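Local coordinates for acyl-CoA dehydrogenase (Mycobacterium thermoresistibile, PDB 3PFD), which probably catalyses the 2,3-dehydrogenation of saturated acyl-CoA esters in fatty acid metabolism, using the flavin adenine dinucleotide it binds as cofactor, at residues K36-Y41 with E88-V93; E53-A58 with S98-V103. All coordinates share one frame; numbering follows the deposited sequence.

Both contacts lie in the N-terminal helical region of the chain, on the same side of its centre, with their own centres about 10 Å apart. Contact 1 joins helix 24-47 to helix 80-91, and contact 2 joins helix 53-61 to helix 95-114. Their segments alternate along the chain (36-41, 53-58, 88-93, 98-103), so the two pairings interlock four successive helices. They also touch directly: E37 CB packs 3.7 Å from A58 CB, and V90 CG1 lies 3.4 Å from S98 N. The result is one packed four-helix unit, partly buried at contact 1 and buried at contact 2, where the I100 side chain lies about 12 Å from the bound reduced flavin cofactor.

Contact 1. Residues K36-Y41 with E88-V93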
ATOM      1  N   LYS C  36     -28.407  18.914  10.848  1.00 28.59           N
ATOM      2  CA  LYS C  36     -29.705  19.554  10.688  1.00 29.73           C
ATOM      3  C   LYS C  36     -29.668  20.679   9.653  1.00 29.22           C
ATOM      4  O   LYS C  36     -30.531  20.740   8.786  1.00 29.64           O
ATOM      5  CB  LYS C  36     -30.235  20.091  12.035  1.00 30.23           C
ATOM      6  CG  LYS C  36     -30.592  19.019  13.074  1.00 32.38           C
ATOM      7  CD  LYS C  36     -30.886  19.668  14.450  1.00 35.78           C
ATOM      8  CE  LYS C  36     -31.357  18.656  15.503  1.00 35.61           C
ATOM      9  NZ  LYS C  36     -31.345  19.238  16.881  1.00 34.84           N
ATOM     10  N   GLU C  37     -28.670  21.554   9.755  1.00 28.39           N
ATOM     11  CA  GLU C  37     -28.646  22.817   8.999  1.00 28.23           C
ATOM     12  C   GLU C  37     -27.717  22.846   7.781  1.00 26.63           C
ATOM     13  O   GLU C  37     -27.861  23.714   6.910  1.00 26.68           O
ATOM     14  CB  GLU C  37     -28.280  23.991   9.918  1.00 28.74           C
ATOM     15  CG  GLU C  37     -29.155  24.154  11.165  1.00 32.71           C
ATOM     16  CD  GLU C  37     -30.596  24.596  10.874  1.00 38.55           C
ATOM     17  OE1 GLU C  37     -30.889  25.097   9.753  1.00 37.68           O
ATOM     18  OE2 GLU C  37     -31.442  24.442  11.791  1.00 42.49           O
ATOM     19  N   ILE C  38     -26.766  21.917   7.705  1.00 24.28           N
ATOM     20  CA  ILE C  38     -25.781  21.945   6.623  1.00 22.18           C
ATOM     21  C   ILE C  38     -25.933  20.761   5.641  1.00 22.01           C
ATOM     22  O   ILE C  38     -25.932  20.960   4.428  1.00 20.88           O
ATOM     23  CB  ILE C  38     -24.333  21.976   7.197  1.00 22.52           C
ATOM     24  CG1 ILE C  38     -24.124  23.232   8.073  1.00 21.99           C
ATOM     25  CG2 ILE C  38     -23.275  21.902   6.070  1.00 19.08           C
ATOM     26  CD1 ILE C  38     -22.755  23.232   8.792  1.00 20.84           C
ATOM     27  N   ALA C  39     -26.027  19.543   6.175  1.00 21.40           N
ATOM     28  CA  ALA C  39     -26.167  18.324   5.371  1.00 22.08           C
ATOM     29  C   ALA C  39     -27.266  18.337   4.294  1.00 22.48           C
ATOM     30  O   ALA C  39     -27.029  17.794   3.208  1.00 21.83           O
ATOM     31  CB  ALA C  39     -26.310  17.039   6.276  1.00 21.79           C
ATOM     32  N   PRO C  40     -28.468  18.907   4.586  1.00 23.39           N
ATOM     33  CA  PRO C  40     -29.498  18.853   3.516  1.00 24.04           C
ATOM     34  C   PRO C  40     -29.137  19.596   2.215  1.00 23.86           C
ATOM     35  O   PRO C  40     -29.674  19.261   1.159  1.00 23.75           O
ATOM     36  CB  PRO C  40     -30.755  19.463   4.184  1.00 24.94           C
ATOM     37  CG  PRO C  40     -30.553  19.214   5.688  1.00 24.80           C
ATOM     38  CD  PRO C  40     -29.035  19.379   5.871  1.00 23.98           C
ATOM     39  N   TYR C  41     -28.217  20.560   2.288  1.00 23.27           N
ATOM     40  CA  TYR C  41     -27.836  21.377   1.119  1.00 24.05           C
ATOM     41  C   TYR C  41     -26.533  20.959   0.433  1.00 22.97           C
ATOM     42  O   TYR C  41     -26.243  21.395  -0.679  1.00 23.38           O
ATOM     43  CB  TYR C  41     -27.801  22.864   1.505  1.00 24.75           C
ATOM     44  CG  TYR C  41     -29.046  23.257   2.263  1.00 28.53           C
ATOM     45  CD1 TYR C  41     -30.229  23.543   1.581  1.00 31.96           C
ATOM     46  CD2 TYR C  41     -29.060  23.279   3.663  1.00 30.66           C
ATOM     47  CE1 TYR C  41     -31.399  23.881   2.268  1.00 35.47           C
ATOM     48  CE2 TYR C  41     -30.229  23.601   4.369  1.00 35.03           C
ATOM     49  CZ  TYR C  41     -31.394  23.908   3.664  1.00 37.41           C
ATOM     50  OH  TYR C  41     -32.553  24.243   4.348  1.00 39.46           O
ATOM     51  N   GLU C  88     -13.776  19.494  11.401  1.00 14.63           N
ATOM     52  CA  GLU C  88     -13.991  18.070  11.160  1.00 14.56           C
ATOM     53  C   GLU C  88     -15.474  17.715  11.058  1.00 14.79           C
ATOM     54  O   GLU C  88     -15.878  16.991  10.147  1.00 14.58           O
ATOM     55  CB  GLU C  88     -13.340  17.264  12.306  1.00 14.16           C
ATOM     56  CG  GLU C  88     -13.583  15.738  12.329  1.00 15.20           C
ATOM     57  CD  GLU C  88     -13.043  15.095  13.626  1.00 17.09           C
ATOM     58  OE1 GLU C  88     -12.030  15.605  14.165  1.00 16.02           O
ATOM     59  OE2 GLU C  88     -13.642  14.116  14.133  1.00 14.94           O
ATOM     60  N   GLU C  89     -16.277  18.190  12.006  1.00 15.40           N
ATOM     61  CA  GLU C  89     -17.698  17.830  12.033  1.00 16.43           C
ATOM     62  C   GLU C  89     -18.477  18.458  10.872  1.00 16.23           C
ATOM     63  O   GLU C  89     -19.467  17.876  10.370  1.00 16.10           O
ATOM     64  CB  GLU C  89     -18.337  18.175  13.382  1.00 17.30           C
ATOM     65  CG  GLU C  89     -17.925  17.211  14.522  1.00 19.94           C
ATOM     66  CD  GLU C  89     -18.408  15.766  14.307  1.00 21.47           C
ATOM     67  OE1 GLU C  89     -19.416  15.558  13.620  1.00 23.22           O
ATOM     68  OE2 GLU C  89     -17.761  14.831  14.811  1.00 21.19           O
ATOM     69  N   VAL C  90     -18.042  19.637  10.441  1.00 15.61           N
ATOM     70  CA  VAL C  90     -18.672  20.259   9.282  1.00 16.29           C
ATOM     71  C   VAL C  90     -18.230  19.469   8.026  1.00 15.66           C
ATOM     72  O   VAL C  90     -19.058  19.150   7.192  1.00 15.81           O
ATOM     73  CB  VAL C  90     -18.400  21.802   9.170  1.00 16.30           C
ATOM     74  CG1 VAL C  90     -19.051  22.394   7.915  1.00 16.74           C
ATOM     75  CG2 VAL C  90     -18.967  22.541  10.366  1.00 18.23           C
ATOM     76  N   ALA C  91     -16.948  19.102   7.931  1.00 15.12           N
ATOM     77  CA  ALA C  91     -16.435  18.422   6.722  1.00 14.45           C
ATOM     78  C   ALA C  91     -17.050  17.037   6.502  1.00 14.36           C
ATOM     79  O   ALA C  91     -17.166  16.549   5.351  1.00 13.46           O
ATOM     80  CB  ALA C  91     -14.915  18.312   6.784  1.00 12.61           C
ATOM     81  N   ARG C  92     -17.417  16.413   7.620  1.00 14.38           N
ATOM     82  CA  ARG C  92     -18.144  15.146   7.647  1.00 15.13           C
ATOM     83  C   ARG C  92     -19.407  15.201   6.798  1.00 15.50           C
ATOM     84  O   ARG C  92     -19.830  14.154   6.273  1.00 15.64           O
ATOM     85  CB  ARG C  92     -18.522  14.796   9.101  1.00 16.22           C
ATOM     86  CG  ARG C  92     -19.056  13.388   9.348  1.00 16.96           C
ATOM     87  CD  ARG C  92     -19.139  13.076  10.846  1.00 23.13           C
ATOM     88  NE  ARG C  92     -20.009  11.926  11.055  1.00 27.50           N
ATOM     89  CZ  ARG C  92     -21.342  11.985  11.163  1.00 32.82           C
ATOM     90  NH1 ARG C  92     -21.991  13.159  11.169  1.00 31.65           N
ATOM     91  NH2 ARG C  92     -22.039  10.853  11.304  1.00 31.59           N
ATOM     92  N   VAL C  93     -20.041  16.374   6.697  1.00 15.07           N
ATOM     93  CA  VAL C  93     -21.272  16.477   5.883  1.00 15.39           C
ATOM     94  C   VAL C  93     -21.127  17.355   4.629  1.00 15.77           C
ATOM     95  O   VAL C  93     -21.871  17.175   3.637  1.00 15.35           O
ATOM     96  CB  VAL C  93     -22.532  16.888   6.707  1.00 16.09           C
ATOM     97  CG1 VAL C  93     -22.824  15.881   7.872  1.00 16.45           C
ATOM     98  CG2 VAL C  93     -22.432  18.332   7.234  1.00 15.78           C
TER
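V93 lays its branched side chain over I38 and A39, its two methyls dividing the work. V93 CG2 meets I38 CG2 at 3.8 Å, and CG1 leans toward the A39 methyl, A39 CB being 4.0 Å from V93 CG1. The division follows from the first torsion of V93 (chi1 -58°), which tucks CG2 between the backbone N and the carbonyl carbon and swings CG1 to the side opposite the carbonyl carbon. A39 and V93 also mark the nearest backbone approach, 5.3 Å between their CA atoms; the small methyl of alanine suits such a narrow gap, and A39 CB rests 3.8 Å from V93 CB. The longer I38 has a second methyl to offer. With chi2 at 174° its chain is extended, carrying CD1 to the methyls of V90, where I38 CD1 and V90 CG1 are 3.9 Å apart. One isoleucine thus touches two valines three residues apart, and its side chain crosses both at roughly a right angle. P40, which has no N-H to give, accompanies a kink in helix 24-47 just beyond these residues. Beside this apolar seam, E89 pairs with R27 and R31, and R92 with E35 and D272. I38 also touches A55 and A97, drawing further helices into a core of the kind that builds the all-helical N-terminal domain of acyl-CoA dehydrogenases.

Contact 2. Residues E53-A58 with S98-V103; sequences EEALAA and SLIPAV
I100 alone in segment 98-103 touches segment 53-58, meeting L56 and A55, while S98, L99 and P101 pack on other parts of the chain. S98 begins the segment facing helix 80-91, its hydroxyl hydrogen-bonded to C95 O and to the Q262 side chain, which suits a buried polar atom. L99 turns elsewhere, against S220 and Y376. I100 follows with its CG1 branch beside the backbone N (chi1 -63°) and CD1 at the far end. That terminal methyl rests against the backbone of the facing helix, with I100 CD1 3.9 Å from L56 N and 4.0 Å from L56 CA. The methyl of A55 lies more loosely beside it, A55 CB being 4.4 Å from I100 CD1. The other branch supplies the closest touch, I100 CG2 meeting L56 CD1 at 3.7 Å. L56 reaches it because its CG stands opposite the backbone N (chi1 -179°) and CD1 then bends toward the isoleucine; the two side chains cross nearly at right angles. Small A55 lets the isoleucine tip come close, while the longer L56 reaches the CG2 branch. P101, lacking an N-H, suits the kink where its N has no bond to the turn before; it packs on I87 and L59. The CA atoms of L56 and I100 are 7.2 Å apart, a gap their branched side chains span. Since the side-chain contacts all join hydrocarbon groups, they depend on shape and exclusion of water, with no directional bond to fix them.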
ATOM      1  N   GLU C  53     -24.472  28.890   1.246  1.00 22.86           N
ATOM      2  CA  GLU C  53     -25.065  30.027   1.989  1.00 23.79           C
ATOM      3  C   GLU C  53     -25.805  29.623   3.238  1.00 23.00           C
ATOM      4  O   GLU C  53     -25.741  30.306   4.250  1.00 22.08           O
ATOM      5  CB  GLU C  53     -26.038  30.840   1.116  1.00 24.60           C
ATOM      6  CG  GLU C  53     -25.548  32.221   0.702  1.00 28.82           C
ATOM      7  CD  GLU C  53     -25.165  33.135   1.869  1.00 32.77           C
ATOM      8  OE1 GLU C  53     -26.020  33.468   2.723  1.00 34.80           O
ATOM      9  OE2 GLU C  53     -23.995  33.555   1.908  1.00 35.21           O
ATOM     10  N   GLU C  54     -26.558  28.535   3.138  1.00 23.14           N
ATOM     11  CA  GLU C  54     -27.279  27.995   4.293  1.00 23.82           C
ATOM     12  C   GLU C  54     -26.339  27.578   5.435  1.00 23.03           C
ATOM     13  O   GLU C  54     -26.590  27.905   6.605  1.00 23.47           O
ATOM     14  CB  GLU C  54     -28.141  26.813   3.873  1.00 24.33           C
ATOM     15  CG  GLU C  54     -29.147  27.121   2.792  1.00 26.56           C
ATOM     16  CD  GLU C  54     -28.634  26.837   1.388  1.00 29.58           C
ATOM     17  OE1 GLU C  54     -27.419  26.623   1.187  1.00 29.10           O
ATOM     18  OE2 GLU C  54     -29.459  26.856   0.457  1.00 34.94           O
ATOM     19  N   ALA C  55     -25.249  26.878   5.103  1.00 21.65           N
ATOM     20  CA  ALA C  55     -24.222  26.626   6.098  1.00 21.51           C
ATOM     21  C   ALA C  55     -23.667  27.930   6.730  1.00 22.02           C
ATOM     22  O   ALA C  55     -23.537  27.996   7.931  1.00 22.23           O
ATOM     23  CB  ALA C  55     -23.095  25.771   5.535  1.00 20.38           C
ATOM     24  N   LEU C  56     -23.354  28.945   5.921  1.00 22.42           N
ATOM     25  CA  LEU C  56     -22.807  30.200   6.430  1.00 23.78           C
ATOM     26  C   LEU C  56     -23.741  30.875   7.453  1.00 25.27           C
ATOM     27  O   LEU C  56     -23.296  31.268   8.534  1.00 24.85           O
ATOM     28  CB  LEU C  56     -22.481  31.170   5.289  1.00 23.79           C
ATOM     29  CG  LEU C  56     -21.862  32.526   5.698  1.00 25.37           C
ATOM     30  CD1 LEU C  56     -20.439  32.397   6.319  1.00 22.13           C
ATOM     31  CD2 LEU C  56     -21.852  33.513   4.526  1.00 26.83           C
ATOM     32  N   ALA C  57     -25.027  30.988   7.108  1.00 26.01           N
ATOM     33  CA  ALA C  57     -26.020  31.562   8.014  1.00 28.20           C
ATOM     34  C   ALA C  57     -26.092  30.815   9.353  1.00 28.91           C
ATOM     35  O   ALA C  57     -26.101  31.439  10.413  1.00 29.73           O
ATOM     36  CB  ALA C  57     -27.406  31.636   7.344  1.00 28.35           C
ATOM     37  N   ALA C  58     -26.098  29.485   9.292  1.00 29.08           N
ATOM     38  CA  ALA C  58     -26.188  28.656  10.487  1.00 29.23           C
ATOM     39  C   ALA C  58     -24.917  28.763  11.335  1.00 29.26           C
ATOM     40  O   ALA C  58     -24.985  28.894  12.559  1.00 28.94           O
ATOM     41  CB  ALA C  58     -26.460  27.215  10.096  1.00 29.07           C
ATOM     42  N   SER C  98     -17.082  23.353   5.325  1.00 15.98           N
ATOM     43  CA  SER C  98     -15.990  23.295   6.307  1.00 16.30           C
ATOM     44  C   SER C  98     -14.912  24.359   6.056  1.00 16.63           C
ATOM     45  O   SER C  98     -14.207  24.775   6.976  1.00 16.82           O
ATOM     46  CB  SER C  98     -15.351  21.878   6.389  1.00 15.35           C
ATOM     47  OG  SER C  98     -14.474  21.640   5.287  1.00 15.31           O
ATOM     48  N   LEU C  99     -14.813  24.817   4.810  1.00 16.42           N
ATOM     49  CA  LEU C  99     -13.815  25.825   4.461  1.00 16.14           C
ATOM     50  C   LEU C  99     -14.172  27.231   4.977  1.00 16.74           C
ATOM     51  O   LEU C  99     -13.332  28.135   4.949  1.00 17.23           O
ATOM     52  CB  LEU C  99     -13.568  25.817   2.944  1.00 15.43           C
ATOM     53  CG  LEU C  99     -12.756  24.615   2.423  1.00 15.72           C
ATOM     54  CD1 LEU C  99     -12.886  24.472   0.907  1.00 15.08           C
ATOM     55  CD2 LEU C  99     -11.293  24.776   2.796  1.00 15.98           C
ATOM     56  N   ILE C 100     -15.402  27.420   5.447  1.00 17.15           N
ATOM     57  CA  ILE C 100     -15.775  28.697   6.098  1.00 17.86           C
ATOM     58  C   ILE C 100     -14.969  28.837   7.396  1.00 17.49           C
ATOM     59  O   ILE C 100     -14.139  29.773   7.521  1.00 18.25           O
ATOM     60  CB  ILE C 100     -17.316  28.792   6.343  1.00 19.00           C
ATOM     61  CG1 ILE C 100     -18.081  28.771   5.009  1.00 18.47           C
ATOM     62  CG2 ILE C 100     -17.685  30.019   7.214  1.00 19.03           C
ATOM     63  CD1 ILE C 100     -19.547  28.346   5.173  1.00 18.45           C
ATOM     64  N   PRO C 101     -15.148  27.895   8.352  1.00 16.42           N
ATOM     65  CA  PRO C 101     -14.266  28.040   9.520  1.00 15.70           C
ATOM     66  C   PRO C 101     -12.786  27.789   9.228  1.00 15.70           C
ATOM     67  O   PRO C 101     -11.944  28.414   9.865  1.00 14.99           O
ATOM     68  CB  PRO C 101     -14.814  27.007  10.513  1.00 16.90           C
ATOM     69  CG  PRO C 101     -15.492  25.943   9.628  1.00 14.97           C
ATOM     70  CD  PRO C 101     -16.121  26.798   8.523  1.00 15.57           C
ATOM     71  N   ALA C 102     -12.460  26.901   8.281  1.00 15.76           N
ATOM     72  CA  ALA C 102     -11.043  26.539   8.041  1.00 15.79           C
ATOM     73  C   ALA C 102     -10.298  27.707   7.421  1.00 17.07           C
ATOM     74  O   ALA C 102      -9.147  27.979   7.789  1.00 17.11           O
ATOM     75  CB  ALA C 102     -10.913  25.296   7.150  1.00 14.25           C
ATOM     76  N   VAL C 103     -10.951  28.384   6.474  1.00 18.37           N
ATOM     77  CA  VAL C 103     -10.337  29.574   5.832  1.00 18.97           C
ATOM     78  C   VAL C 103     -10.485  30.850   6.646  1.00 19.68           C
ATOM     79  O   VAL C 103      -9.603  31.732   6.585  1.00 19.92           O
ATOM     80  CB  VAL C 103     -10.673  29.690   4.313  1.00 18.89           C
ATOM     81  CG1 VAL C 103     -10.036  30.945   3.669  1.00 18.12           C
ATOM     82  CG2 VAL C 103     -10.158  28.432   3.614  1.00 17.54           C
TER